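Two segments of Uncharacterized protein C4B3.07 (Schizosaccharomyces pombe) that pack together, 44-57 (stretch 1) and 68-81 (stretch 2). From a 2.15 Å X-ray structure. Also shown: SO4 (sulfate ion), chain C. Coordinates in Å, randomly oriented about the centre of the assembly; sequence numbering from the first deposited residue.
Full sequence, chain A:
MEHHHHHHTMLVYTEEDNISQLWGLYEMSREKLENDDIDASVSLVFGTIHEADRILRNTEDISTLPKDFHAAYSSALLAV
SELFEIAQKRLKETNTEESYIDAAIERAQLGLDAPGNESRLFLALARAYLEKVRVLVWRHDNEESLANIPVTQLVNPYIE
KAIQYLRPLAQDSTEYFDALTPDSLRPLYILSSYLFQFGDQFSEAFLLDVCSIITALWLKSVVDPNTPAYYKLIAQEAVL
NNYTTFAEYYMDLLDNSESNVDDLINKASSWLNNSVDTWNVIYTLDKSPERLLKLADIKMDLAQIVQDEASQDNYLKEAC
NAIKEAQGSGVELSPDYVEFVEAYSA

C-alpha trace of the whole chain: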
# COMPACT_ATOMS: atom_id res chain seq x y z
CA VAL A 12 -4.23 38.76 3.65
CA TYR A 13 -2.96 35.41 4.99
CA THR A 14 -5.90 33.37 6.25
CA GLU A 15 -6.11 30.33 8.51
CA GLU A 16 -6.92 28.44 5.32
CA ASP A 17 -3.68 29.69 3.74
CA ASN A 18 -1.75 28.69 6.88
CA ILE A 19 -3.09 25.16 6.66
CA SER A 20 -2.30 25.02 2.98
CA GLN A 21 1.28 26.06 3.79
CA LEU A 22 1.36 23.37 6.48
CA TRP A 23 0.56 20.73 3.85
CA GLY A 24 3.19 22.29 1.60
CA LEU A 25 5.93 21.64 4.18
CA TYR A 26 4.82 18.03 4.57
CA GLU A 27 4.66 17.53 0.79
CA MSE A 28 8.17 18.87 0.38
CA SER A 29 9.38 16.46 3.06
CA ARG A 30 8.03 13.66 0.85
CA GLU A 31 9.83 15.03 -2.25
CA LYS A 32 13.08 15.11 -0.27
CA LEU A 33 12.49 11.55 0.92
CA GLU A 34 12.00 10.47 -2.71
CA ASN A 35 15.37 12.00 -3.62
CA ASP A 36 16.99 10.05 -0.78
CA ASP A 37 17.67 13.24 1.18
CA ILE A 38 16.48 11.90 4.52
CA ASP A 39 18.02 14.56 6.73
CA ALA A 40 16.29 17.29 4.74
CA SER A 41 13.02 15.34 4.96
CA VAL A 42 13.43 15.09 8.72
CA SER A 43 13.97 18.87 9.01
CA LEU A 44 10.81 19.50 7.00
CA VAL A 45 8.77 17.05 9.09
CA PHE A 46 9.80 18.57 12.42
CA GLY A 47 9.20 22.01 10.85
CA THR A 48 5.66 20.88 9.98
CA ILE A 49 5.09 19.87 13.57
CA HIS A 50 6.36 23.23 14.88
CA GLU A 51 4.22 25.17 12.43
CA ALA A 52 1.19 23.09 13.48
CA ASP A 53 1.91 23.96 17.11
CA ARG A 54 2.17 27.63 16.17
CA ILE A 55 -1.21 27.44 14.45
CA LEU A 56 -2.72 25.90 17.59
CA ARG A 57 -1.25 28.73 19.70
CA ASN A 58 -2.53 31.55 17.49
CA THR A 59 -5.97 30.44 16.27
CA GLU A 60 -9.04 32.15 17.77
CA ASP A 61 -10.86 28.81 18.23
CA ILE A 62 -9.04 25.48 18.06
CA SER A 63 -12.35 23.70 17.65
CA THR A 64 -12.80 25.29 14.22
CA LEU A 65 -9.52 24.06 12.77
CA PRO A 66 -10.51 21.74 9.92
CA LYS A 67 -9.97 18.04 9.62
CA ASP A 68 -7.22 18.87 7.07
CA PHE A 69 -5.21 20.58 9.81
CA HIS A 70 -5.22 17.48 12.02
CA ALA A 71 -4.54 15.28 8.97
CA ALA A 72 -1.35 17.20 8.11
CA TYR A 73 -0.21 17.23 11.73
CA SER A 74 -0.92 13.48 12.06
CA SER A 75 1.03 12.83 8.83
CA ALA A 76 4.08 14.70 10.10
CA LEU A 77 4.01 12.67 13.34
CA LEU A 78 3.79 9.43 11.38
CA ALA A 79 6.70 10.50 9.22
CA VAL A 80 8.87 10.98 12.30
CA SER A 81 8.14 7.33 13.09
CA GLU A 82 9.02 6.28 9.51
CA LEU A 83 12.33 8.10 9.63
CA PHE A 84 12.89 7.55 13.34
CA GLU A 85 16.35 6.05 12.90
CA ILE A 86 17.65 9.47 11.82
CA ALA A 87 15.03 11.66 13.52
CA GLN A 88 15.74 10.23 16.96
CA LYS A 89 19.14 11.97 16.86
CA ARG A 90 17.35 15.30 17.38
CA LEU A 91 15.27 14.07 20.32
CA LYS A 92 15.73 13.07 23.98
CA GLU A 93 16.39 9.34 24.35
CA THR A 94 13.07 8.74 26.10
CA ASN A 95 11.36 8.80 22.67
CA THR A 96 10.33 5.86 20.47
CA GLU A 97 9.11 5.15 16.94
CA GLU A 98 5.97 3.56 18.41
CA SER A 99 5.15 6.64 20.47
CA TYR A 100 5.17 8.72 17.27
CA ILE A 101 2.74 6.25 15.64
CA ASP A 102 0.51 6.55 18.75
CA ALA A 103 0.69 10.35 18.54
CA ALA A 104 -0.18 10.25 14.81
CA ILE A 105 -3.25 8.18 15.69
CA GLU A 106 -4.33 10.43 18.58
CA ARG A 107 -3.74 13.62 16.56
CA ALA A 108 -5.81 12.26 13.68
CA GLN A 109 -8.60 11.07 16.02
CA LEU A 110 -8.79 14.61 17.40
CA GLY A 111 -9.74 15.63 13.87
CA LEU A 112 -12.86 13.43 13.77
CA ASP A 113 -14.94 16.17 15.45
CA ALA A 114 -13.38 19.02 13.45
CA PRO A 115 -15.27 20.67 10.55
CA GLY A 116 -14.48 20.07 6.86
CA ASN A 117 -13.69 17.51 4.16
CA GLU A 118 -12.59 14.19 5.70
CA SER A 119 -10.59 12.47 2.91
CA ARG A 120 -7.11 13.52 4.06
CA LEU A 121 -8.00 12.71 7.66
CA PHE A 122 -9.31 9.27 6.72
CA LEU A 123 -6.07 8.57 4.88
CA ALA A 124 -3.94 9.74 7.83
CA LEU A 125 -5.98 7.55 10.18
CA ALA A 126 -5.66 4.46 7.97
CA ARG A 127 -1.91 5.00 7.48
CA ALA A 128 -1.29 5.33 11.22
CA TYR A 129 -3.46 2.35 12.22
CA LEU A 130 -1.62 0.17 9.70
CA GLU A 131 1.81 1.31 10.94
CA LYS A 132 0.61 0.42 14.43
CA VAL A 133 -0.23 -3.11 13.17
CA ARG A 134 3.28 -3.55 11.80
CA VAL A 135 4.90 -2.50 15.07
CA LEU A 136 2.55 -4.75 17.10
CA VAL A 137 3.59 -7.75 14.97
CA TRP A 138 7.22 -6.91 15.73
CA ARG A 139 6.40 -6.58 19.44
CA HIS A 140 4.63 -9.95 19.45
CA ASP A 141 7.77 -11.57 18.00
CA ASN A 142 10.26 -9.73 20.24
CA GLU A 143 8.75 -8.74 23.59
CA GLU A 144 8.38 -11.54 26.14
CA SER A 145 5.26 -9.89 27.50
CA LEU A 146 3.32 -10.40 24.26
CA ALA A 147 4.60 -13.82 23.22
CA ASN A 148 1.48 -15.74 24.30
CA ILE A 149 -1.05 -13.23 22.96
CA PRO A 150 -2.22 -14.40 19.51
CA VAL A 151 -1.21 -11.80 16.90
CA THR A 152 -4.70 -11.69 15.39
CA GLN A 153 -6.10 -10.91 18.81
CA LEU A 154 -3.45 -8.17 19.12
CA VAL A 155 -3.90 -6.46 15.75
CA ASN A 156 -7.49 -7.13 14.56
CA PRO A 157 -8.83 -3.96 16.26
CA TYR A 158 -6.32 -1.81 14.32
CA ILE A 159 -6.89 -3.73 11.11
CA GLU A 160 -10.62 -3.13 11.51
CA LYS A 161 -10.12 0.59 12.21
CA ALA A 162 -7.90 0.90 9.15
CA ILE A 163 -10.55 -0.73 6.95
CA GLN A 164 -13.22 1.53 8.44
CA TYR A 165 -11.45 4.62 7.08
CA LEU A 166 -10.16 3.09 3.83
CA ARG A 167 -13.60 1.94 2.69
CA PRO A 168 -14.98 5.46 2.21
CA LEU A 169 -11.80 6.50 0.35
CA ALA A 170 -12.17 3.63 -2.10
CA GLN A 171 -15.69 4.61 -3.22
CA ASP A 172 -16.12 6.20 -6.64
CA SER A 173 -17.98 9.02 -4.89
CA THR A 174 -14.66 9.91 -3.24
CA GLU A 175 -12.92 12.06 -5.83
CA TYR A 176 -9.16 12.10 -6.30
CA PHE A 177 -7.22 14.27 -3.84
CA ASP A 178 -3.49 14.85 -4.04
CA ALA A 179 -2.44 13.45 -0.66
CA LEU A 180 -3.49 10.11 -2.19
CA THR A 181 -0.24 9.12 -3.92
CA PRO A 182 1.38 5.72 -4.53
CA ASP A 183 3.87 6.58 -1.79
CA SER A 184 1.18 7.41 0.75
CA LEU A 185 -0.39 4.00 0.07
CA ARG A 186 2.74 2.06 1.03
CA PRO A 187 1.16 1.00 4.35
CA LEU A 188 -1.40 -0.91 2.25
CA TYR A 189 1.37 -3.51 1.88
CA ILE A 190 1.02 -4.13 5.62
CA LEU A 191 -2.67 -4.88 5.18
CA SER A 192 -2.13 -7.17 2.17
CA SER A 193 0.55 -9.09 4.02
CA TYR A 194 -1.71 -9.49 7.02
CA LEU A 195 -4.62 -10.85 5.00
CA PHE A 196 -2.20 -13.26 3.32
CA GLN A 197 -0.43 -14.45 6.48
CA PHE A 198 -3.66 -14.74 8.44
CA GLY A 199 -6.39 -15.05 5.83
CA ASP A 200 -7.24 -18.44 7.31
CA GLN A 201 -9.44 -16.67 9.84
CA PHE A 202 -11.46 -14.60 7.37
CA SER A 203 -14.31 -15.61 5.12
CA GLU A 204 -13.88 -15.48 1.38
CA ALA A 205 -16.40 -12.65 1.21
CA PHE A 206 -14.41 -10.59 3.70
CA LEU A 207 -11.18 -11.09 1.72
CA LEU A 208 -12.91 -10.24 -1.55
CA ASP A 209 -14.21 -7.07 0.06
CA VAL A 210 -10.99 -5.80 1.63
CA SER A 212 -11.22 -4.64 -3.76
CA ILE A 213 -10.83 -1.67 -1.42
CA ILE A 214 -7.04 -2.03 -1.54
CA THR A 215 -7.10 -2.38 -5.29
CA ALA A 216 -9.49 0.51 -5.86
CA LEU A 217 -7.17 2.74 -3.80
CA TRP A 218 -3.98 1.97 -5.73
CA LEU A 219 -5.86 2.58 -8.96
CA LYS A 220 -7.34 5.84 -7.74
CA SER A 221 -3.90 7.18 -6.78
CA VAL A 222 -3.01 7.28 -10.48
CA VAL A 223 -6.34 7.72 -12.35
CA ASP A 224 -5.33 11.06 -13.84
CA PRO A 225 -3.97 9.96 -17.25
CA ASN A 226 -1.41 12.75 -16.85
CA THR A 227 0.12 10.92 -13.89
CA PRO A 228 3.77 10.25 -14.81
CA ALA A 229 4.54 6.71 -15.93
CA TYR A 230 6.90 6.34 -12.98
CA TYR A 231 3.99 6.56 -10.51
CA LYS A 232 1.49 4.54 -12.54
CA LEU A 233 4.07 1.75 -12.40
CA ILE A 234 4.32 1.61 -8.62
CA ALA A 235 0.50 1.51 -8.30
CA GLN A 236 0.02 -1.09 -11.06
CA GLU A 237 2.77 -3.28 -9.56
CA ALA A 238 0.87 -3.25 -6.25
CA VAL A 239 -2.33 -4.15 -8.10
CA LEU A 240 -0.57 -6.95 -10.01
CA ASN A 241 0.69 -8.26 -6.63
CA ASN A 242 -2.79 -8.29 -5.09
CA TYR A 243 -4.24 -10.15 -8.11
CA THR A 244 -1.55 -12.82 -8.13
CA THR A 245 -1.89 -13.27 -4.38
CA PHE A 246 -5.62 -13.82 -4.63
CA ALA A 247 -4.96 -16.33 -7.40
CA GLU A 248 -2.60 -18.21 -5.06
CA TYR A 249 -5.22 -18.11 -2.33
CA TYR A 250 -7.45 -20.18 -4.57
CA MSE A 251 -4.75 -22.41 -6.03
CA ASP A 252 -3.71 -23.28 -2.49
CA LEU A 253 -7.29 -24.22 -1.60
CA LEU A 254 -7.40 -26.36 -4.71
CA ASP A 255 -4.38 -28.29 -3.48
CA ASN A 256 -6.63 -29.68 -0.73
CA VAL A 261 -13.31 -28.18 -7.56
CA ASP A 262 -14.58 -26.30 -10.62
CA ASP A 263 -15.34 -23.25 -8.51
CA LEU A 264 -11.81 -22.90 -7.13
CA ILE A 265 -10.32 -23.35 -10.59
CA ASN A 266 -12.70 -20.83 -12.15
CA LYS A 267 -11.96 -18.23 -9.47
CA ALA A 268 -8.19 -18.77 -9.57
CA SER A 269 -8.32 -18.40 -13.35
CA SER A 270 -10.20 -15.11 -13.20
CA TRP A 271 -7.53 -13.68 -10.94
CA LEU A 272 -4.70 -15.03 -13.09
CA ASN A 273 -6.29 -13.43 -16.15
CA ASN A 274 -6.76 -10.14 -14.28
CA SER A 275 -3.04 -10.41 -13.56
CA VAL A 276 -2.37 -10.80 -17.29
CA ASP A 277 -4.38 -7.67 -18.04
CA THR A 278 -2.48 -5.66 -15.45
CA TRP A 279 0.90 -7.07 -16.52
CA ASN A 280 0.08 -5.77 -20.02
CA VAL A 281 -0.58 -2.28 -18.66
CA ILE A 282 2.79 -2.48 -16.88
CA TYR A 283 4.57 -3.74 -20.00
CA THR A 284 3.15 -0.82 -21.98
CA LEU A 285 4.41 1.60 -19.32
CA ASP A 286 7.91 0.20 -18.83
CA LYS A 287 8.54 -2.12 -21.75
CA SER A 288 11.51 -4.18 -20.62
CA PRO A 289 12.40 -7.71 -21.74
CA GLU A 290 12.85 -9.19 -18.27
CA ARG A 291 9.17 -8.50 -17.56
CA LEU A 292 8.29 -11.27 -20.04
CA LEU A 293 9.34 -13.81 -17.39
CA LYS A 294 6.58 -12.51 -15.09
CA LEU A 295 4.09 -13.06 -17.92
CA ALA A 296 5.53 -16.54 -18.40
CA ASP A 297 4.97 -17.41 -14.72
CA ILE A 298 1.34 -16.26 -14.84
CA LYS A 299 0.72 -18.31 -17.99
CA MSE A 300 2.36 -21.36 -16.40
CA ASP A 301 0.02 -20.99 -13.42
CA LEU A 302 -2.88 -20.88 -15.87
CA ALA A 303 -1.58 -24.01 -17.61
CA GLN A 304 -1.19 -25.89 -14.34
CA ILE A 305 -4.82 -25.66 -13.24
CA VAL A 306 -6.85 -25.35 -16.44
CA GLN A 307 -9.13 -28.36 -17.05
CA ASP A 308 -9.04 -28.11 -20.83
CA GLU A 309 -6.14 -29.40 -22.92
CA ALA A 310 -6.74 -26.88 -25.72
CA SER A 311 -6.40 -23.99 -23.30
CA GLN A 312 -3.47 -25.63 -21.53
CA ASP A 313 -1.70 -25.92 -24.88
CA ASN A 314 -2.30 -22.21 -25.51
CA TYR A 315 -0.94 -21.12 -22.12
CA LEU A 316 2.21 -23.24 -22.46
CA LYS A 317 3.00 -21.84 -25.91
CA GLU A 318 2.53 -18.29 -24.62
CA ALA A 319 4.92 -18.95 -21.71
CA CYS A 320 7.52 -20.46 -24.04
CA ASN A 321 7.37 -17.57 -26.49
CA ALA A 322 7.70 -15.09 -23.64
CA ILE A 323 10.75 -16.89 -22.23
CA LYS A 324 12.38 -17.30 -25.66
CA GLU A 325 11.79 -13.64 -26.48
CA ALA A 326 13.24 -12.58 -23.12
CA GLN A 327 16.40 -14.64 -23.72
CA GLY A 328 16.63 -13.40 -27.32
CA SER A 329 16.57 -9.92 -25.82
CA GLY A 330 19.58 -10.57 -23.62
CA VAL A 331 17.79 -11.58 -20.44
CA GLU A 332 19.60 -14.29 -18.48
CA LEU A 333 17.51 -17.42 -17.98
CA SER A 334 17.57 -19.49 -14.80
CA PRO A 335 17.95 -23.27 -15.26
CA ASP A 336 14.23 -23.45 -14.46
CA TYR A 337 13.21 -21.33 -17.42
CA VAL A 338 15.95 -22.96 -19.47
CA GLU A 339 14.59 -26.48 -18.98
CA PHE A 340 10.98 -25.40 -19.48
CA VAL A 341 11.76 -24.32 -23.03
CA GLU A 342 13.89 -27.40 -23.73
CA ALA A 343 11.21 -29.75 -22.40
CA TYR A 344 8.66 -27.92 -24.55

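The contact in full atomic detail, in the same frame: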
# COMPACT_ATOMS: atom_id res chain seq x y z
N LEU A 44 12.13 19.04 7.44
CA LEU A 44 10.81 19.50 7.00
C LEU A 44 9.66 18.95 7.85
O LEU A 44 8.67 19.64 8.09
CB LEU A 44 10.59 19.18 5.52
CG LEU A 44 11.55 19.96 4.60
CD1 LEU A 44 11.57 19.43 3.16
CD2 LEU A 44 11.19 21.44 4.61
N VAL A 45 9.79 17.69 8.29
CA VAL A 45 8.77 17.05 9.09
C VAL A 45 8.66 17.71 10.46
O VAL A 45 7.57 18.06 10.91
CB VAL A 45 9.05 15.53 9.24
CG1 VAL A 45 8.31 14.96 10.42
CG2 VAL A 45 8.69 14.81 7.96
N PHE A 46 9.79 17.88 11.14
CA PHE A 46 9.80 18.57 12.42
C PHE A 46 9.31 20.03 12.26
O PHE A 46 8.68 20.57 13.16
CB PHE A 46 11.21 18.55 13.02
CG PHE A 46 11.53 17.30 13.79
CD1 PHE A 46 10.64 16.80 14.73
CD2 PHE A 46 12.73 16.64 13.61
CE1 PHE A 46 10.92 15.65 15.46
CE2 PHE A 46 13.04 15.48 14.34
CZ PHE A 46 12.14 14.99 15.26
N GLY A 47 9.63 20.65 11.13
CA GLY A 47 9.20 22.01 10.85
C GLY A 47 7.68 22.04 10.74
O GLY A 47 7.03 22.94 11.27
N THR A 48 7.12 21.03 10.08
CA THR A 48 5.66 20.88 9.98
C THR A 48 5.02 20.83 11.35
O THR A 48 4.01 21.50 11.62
CB THR A 48 5.29 19.60 9.22
OG1 THR A 48 6.00 19.59 7.98
CG2 THR A 48 3.77 19.53 8.96
N ILE A 49 5.61 20.03 12.22
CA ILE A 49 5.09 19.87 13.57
C ILE A 49 5.12 21.21 14.32
O ILE A 49 4.13 21.61 14.94
CB ILE A 49 5.86 18.77 14.34
CG1 ILE A 49 5.48 17.40 13.76
CG2 ILE A 49 5.60 18.86 15.86
CD1 ILE A 49 6.48 16.26 14.05
N HIS A 50 6.24 21.91 14.25
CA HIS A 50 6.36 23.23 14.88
C HIS A 50 5.34 24.22 14.33
O HIS A 50 4.72 24.98 15.08
CB HIS A 50 7.77 23.81 14.69
CG HIS A 50 8.84 23.02 15.39
ND1 HIS A 50 10.06 22.75 14.81
CD2 HIS A 50 8.86 22.45 16.62
CE1 HIS A 50 10.80 22.06 15.66
NE2 HIS A 50 10.09 21.85 16.76
N GLU A 51 5.16 24.23 13.01
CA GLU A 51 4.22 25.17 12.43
C GLU A 51 2.80 24.82 12.90
O GLU A 51 2.01 25.71 13.19
CB GLU A 51 4.33 25.17 10.90
CG GLU A 51 3.38 26.15 10.22
CD GLU A 51 3.55 27.60 10.71
OE1 GLU A 51 4.67 27.99 11.14
OE2 GLU A 51 2.55 28.35 10.67
N ALA A 52 2.50 23.53 13.01
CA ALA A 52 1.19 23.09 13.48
C ALA A 52 0.95 23.59 14.90
O ALA A 52 -0.14 24.08 15.23
CB ALA A 52 1.06 21.56 13.42
N ASP A 53 1.98 23.48 15.73
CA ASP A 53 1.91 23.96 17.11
C ASP A 53 1.67 25.46 17.13
O ASP A 53 0.90 25.97 17.96
CB ASP A 53 3.18 23.61 17.89
CG ASP A 53 3.24 22.14 18.31
OD1 ASP A 53 2.17 21.47 18.30
OD2 ASP A 53 4.34 21.64 18.64
N ARG A 54 2.32 26.18 16.23
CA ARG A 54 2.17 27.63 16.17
C ARG A 54 0.73 27.96 15.80
O ARG A 54 0.13 28.89 16.36
CB ARG A 54 3.14 28.26 15.17
CG ARG A 54 3.20 29.80 15.25
CD ARG A 54 4.24 30.40 14.29
NE ARG A 54 5.51 29.68 14.35
CZ ARG A 54 6.52 29.99 15.15
NH1 ARG A 54 6.43 31.04 15.97
NH2 ARG A 54 7.63 29.26 15.14
N ILE A 55 0.17 27.21 14.86
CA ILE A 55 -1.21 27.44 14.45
C ILE A 55 -2.16 27.20 15.63
O ILE A 55 -3.10 27.97 15.84
CB ILE A 55 -1.60 26.59 13.24
CG1 ILE A 55 -0.85 27.09 12.00
CG2 ILE A 55 -3.09 26.62 13.01
CD1 ILE A 55 -0.98 26.17 10.80
N LEU A 56 -1.91 26.16 16.41
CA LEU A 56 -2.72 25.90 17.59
C LEU A 56 -2.63 27.04 18.62
O LEU A 56 -3.61 27.36 19.27
CB LEU A 56 -2.36 24.56 18.24
CG LEU A 56 -2.95 23.36 17.49
CD1 LEU A 56 -2.17 22.07 17.80
CD2 LEU A 56 -4.43 23.21 17.83
N ARG A 57 -1.46 27.64 18.75
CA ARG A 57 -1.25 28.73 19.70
C ARG A 57 -1.98 30.01 19.29
O ARG A 57 -2.46 30.74 20.13
CB ARG A 57 0.24 29.04 19.86
CG ARG A 57 0.99 28.05 20.72
CD ARG A 57 2.32 28.64 21.20
NE ARG A 57 3.18 29.03 20.09
CZ ARG A 57 3.99 28.20 19.44
NH1 ARG A 57 4.07 26.92 19.80
NH2 ARG A 57 4.74 28.65 18.44
N ASP A 68 -8.47 18.82 7.84
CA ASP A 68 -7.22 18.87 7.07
C ASP A 68 -6.03 19.34 7.90
O ASP A 68 -4.90 18.96 7.64
CB ASP A 68 -7.35 19.78 5.85
CG ASP A 68 -8.13 19.12 4.72
OD1 ASP A 68 -8.43 17.91 4.82
OD2 ASP A 68 -8.43 19.82 3.72
N PHE A 69 -6.28 20.20 8.89
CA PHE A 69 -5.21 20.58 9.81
C PHE A 69 -4.71 19.36 10.60
O PHE A 69 -3.51 19.10 10.67
CB PHE A 69 -5.65 21.69 10.77
CG PHE A 69 -4.70 21.86 11.96
CD1 PHE A 69 -3.55 22.62 11.85
CD2 PHE A 69 -4.96 21.24 13.16
CE1 PHE A 69 -2.68 22.76 12.91
CE2 PHE A 69 -4.09 21.37 14.25
CZ PHE A 69 -2.94 22.13 14.12
N HIS A 70 -5.64 18.62 11.20
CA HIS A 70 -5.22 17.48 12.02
C HIS A 70 -4.62 16.36 11.16
O HIS A 70 -3.74 15.63 11.62
CB HIS A 70 -6.39 16.93 12.85
CG HIS A 70 -7.05 17.96 13.71
ND1 HIS A 70 -6.55 18.32 14.95
CD2 HIS A 70 -8.16 18.70 13.52
CE1 HIS A 70 -7.32 19.25 15.47
NE2 HIS A 70 -8.31 19.50 14.63
N ALA A 71 -5.08 16.25 9.91
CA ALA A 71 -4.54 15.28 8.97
C ALA A 71 -3.08 15.57 8.66
O ALA A 71 -2.27 14.66 8.63
CB ALA A 71 -5.36 15.26 7.69
N ALA A 72 -2.74 16.84 8.41
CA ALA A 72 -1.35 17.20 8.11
C ALA A 72 -0.46 16.98 9.33
O ALA A 72 0.66 16.50 9.21
CB ALA A 72 -1.25 18.65 7.67
N TYR A 73 -0.96 17.36 10.50
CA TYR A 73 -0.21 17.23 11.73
C TYR A 73 0.02 15.72 12.02
O TYR A 73 1.12 15.30 12.36
CB TYR A 73 -1.01 17.90 12.84
CG TYR A 73 -0.25 18.18 14.10
CD1 TYR A 73 -0.77 19.03 15.06
CD2 TYR A 73 1.00 17.61 14.34
CE1 TYR A 73 -0.08 19.30 16.24
CE2 TYR A 73 1.71 17.86 15.51
CZ TYR A 73 1.15 18.71 16.47
OH TYR A 73 1.83 18.98 17.64
N SER A 74 -1.03 14.92 11.88
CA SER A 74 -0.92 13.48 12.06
C SER A 74 0.12 12.89 11.10
O SER A 74 0.93 12.08 11.50
CB SER A 74 -2.26 12.80 11.84
OG SER A 74 -2.12 11.39 11.90
N SER A 75 0.08 13.32 9.84
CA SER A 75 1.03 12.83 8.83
C SER A 75 2.48 13.15 9.16
O SER A 75 3.37 12.33 8.93
CB SER A 75 0.71 13.39 7.45
OG SER A 75 -0.52 12.87 6.99
N ALA A 76 2.73 14.34 9.69
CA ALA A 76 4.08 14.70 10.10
C ALA A 76 4.56 13.79 11.24
O ALA A 76 5.68 13.29 11.22
CB ALA A 76 4.14 16.17 10.51
N LEU A 77 3.70 13.57 12.23
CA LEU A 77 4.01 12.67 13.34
C LEU A 77 4.35 11.26 12.83
O LEU A 77 5.31 10.63 13.28
CB LEU A 77 2.87 12.64 14.38
CG LEU A 77 2.68 13.94 15.17
CD1 LEU A 77 1.29 14.02 15.82
CD2 LEU A 77 3.78 14.13 16.23
N LEU A 78 3.57 10.77 11.88
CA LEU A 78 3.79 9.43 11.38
C LEU A 78 5.14 9.38 10.69
O LEU A 78 5.84 8.36 10.74
CB LEU A 78 2.70 9.03 10.39
CG LEU A 78 2.66 7.53 10.08
CD1 LEU A 78 2.55 6.77 11.39
CD2 LEU A 78 1.50 7.17 9.12
N ALA A 79 5.50 10.48 10.04
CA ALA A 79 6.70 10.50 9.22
C ALA A 79 7.92 10.46 10.13
O ALA A 79 8.96 9.93 9.75
CB ALA A 79 6.73 11.74 8.30
N VAL A 80 7.78 11.02 11.33
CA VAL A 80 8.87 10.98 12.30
C VAL A 80 9.11 9.52 12.64
O VAL A 80 10.25 9.07 12.70
CB VAL A 80 8.57 11.80 13.59
CG1 VAL A 80 9.64 11.54 14.67
CG2 VAL A 80 8.50 13.29 13.27
N SER A 81 8.02 8.76 12.83
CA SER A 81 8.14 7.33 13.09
C SER A 81 8.81 6.59 11.92
O SER A 81 9.64 5.73 12.14
CB SER A 81 6.79 6.69 13.46
OG SER A 81 5.93 6.56 12.34
S SO4 C . 4.47 32.44 18.19
O1 SO4 C . 3.21 31.91 18.73
O2 SO4 C . 4.39 32.53 16.73
O3 SO4 C . 4.71 33.78 18.72
O4 SO4 C . 5.58 31.57 18.58

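Both stretches are helical throughout, each a segment of a longer helix, with regular i to i+4 backbone hydrogen bonds such as Ile49 N to Val45 O (3.1 Å) and Tyr73 N to Phe69 O (3.1 Å). Their axes approach to 8.8 Å, and their N-to-C directions differ by 144°, so the helices run roughly antiparallel but are clearly splayed. The backbones come nearest where Val45 CA lies 5.3 Å from Ala76 CA; at Ile49 CA and Tyr73 CA the separation is 6.2 Å. Together the two surfaces bury 611 Å².

At the closest approach one partner is small: Ala76 points its CB toward stretch 1, where it meets Thr48 CG2 and Ile49 CG1, each at 3.7 Å. Beside it, Val45 CG1 reaches the backbone, 3.2 Å from Ala76 O, and also packs 3.3 Å from Val80 CG2, while Val45 CG2 lies 3.7 Å from Ala79 CB. Thr48 presents its methyl to this apolar surface, while its hydroxyl is satisfied within its own helix: Thr48 OG1 donates to Leu44 O at 2.7 Å.

Two side chains interlock as knobs into holes, one from each helix. Ile49, in the m,t rotamer, leaves its backbone sideways, but its end turns inward among Tyr73, Ala76, Leu77 and Val80; its CD1 is 3.7 Å from Val80 CG2 and 4.1 Å from Leu77 CD2. Reciprocally, Tyr73 (chi1 t) inserts among Ile49, Ala52, Asp53 and Leu56. Ala52 CB lies over one face of the Tyr73 ring, 3.7 Å from its centroid and 17° off the normal, a CH-pi contact to which the short alanine side chain is well suited. Leu56 CD1 approaches the ring edge, 3.8 Å from Tyr73 CE1.

The phenol also carries the one polar side-chain link between the helices. Tyr73 OH lies 2.6 Å from Asp53 OD1, a hydrogen bond that is weak despite the short distance. Amphipathic tyrosine thus packs its ring against apolar neighbours while its hydroxyl meets a carboxylate on the partly exposed Asp53.

Farther along, Phe69 (chi1 t) points toward stretch 1 and buries 80 Å² of its surface against it. Its CZ is 3.6 Å from Leu56 CG, its CE1 is 3.9 Å from Ile55 CG2, and Ala52 O lies at the ring edge, 3.6 Å from Phe69 CZ.

The sulfate, probably from the crystallisation liquor, lies outside this packing: it accepts hydrogen bonds from Arg54 NH1 (to O2, 2.6 Å) and from Arg57, whose side chains do not touch stretch 2.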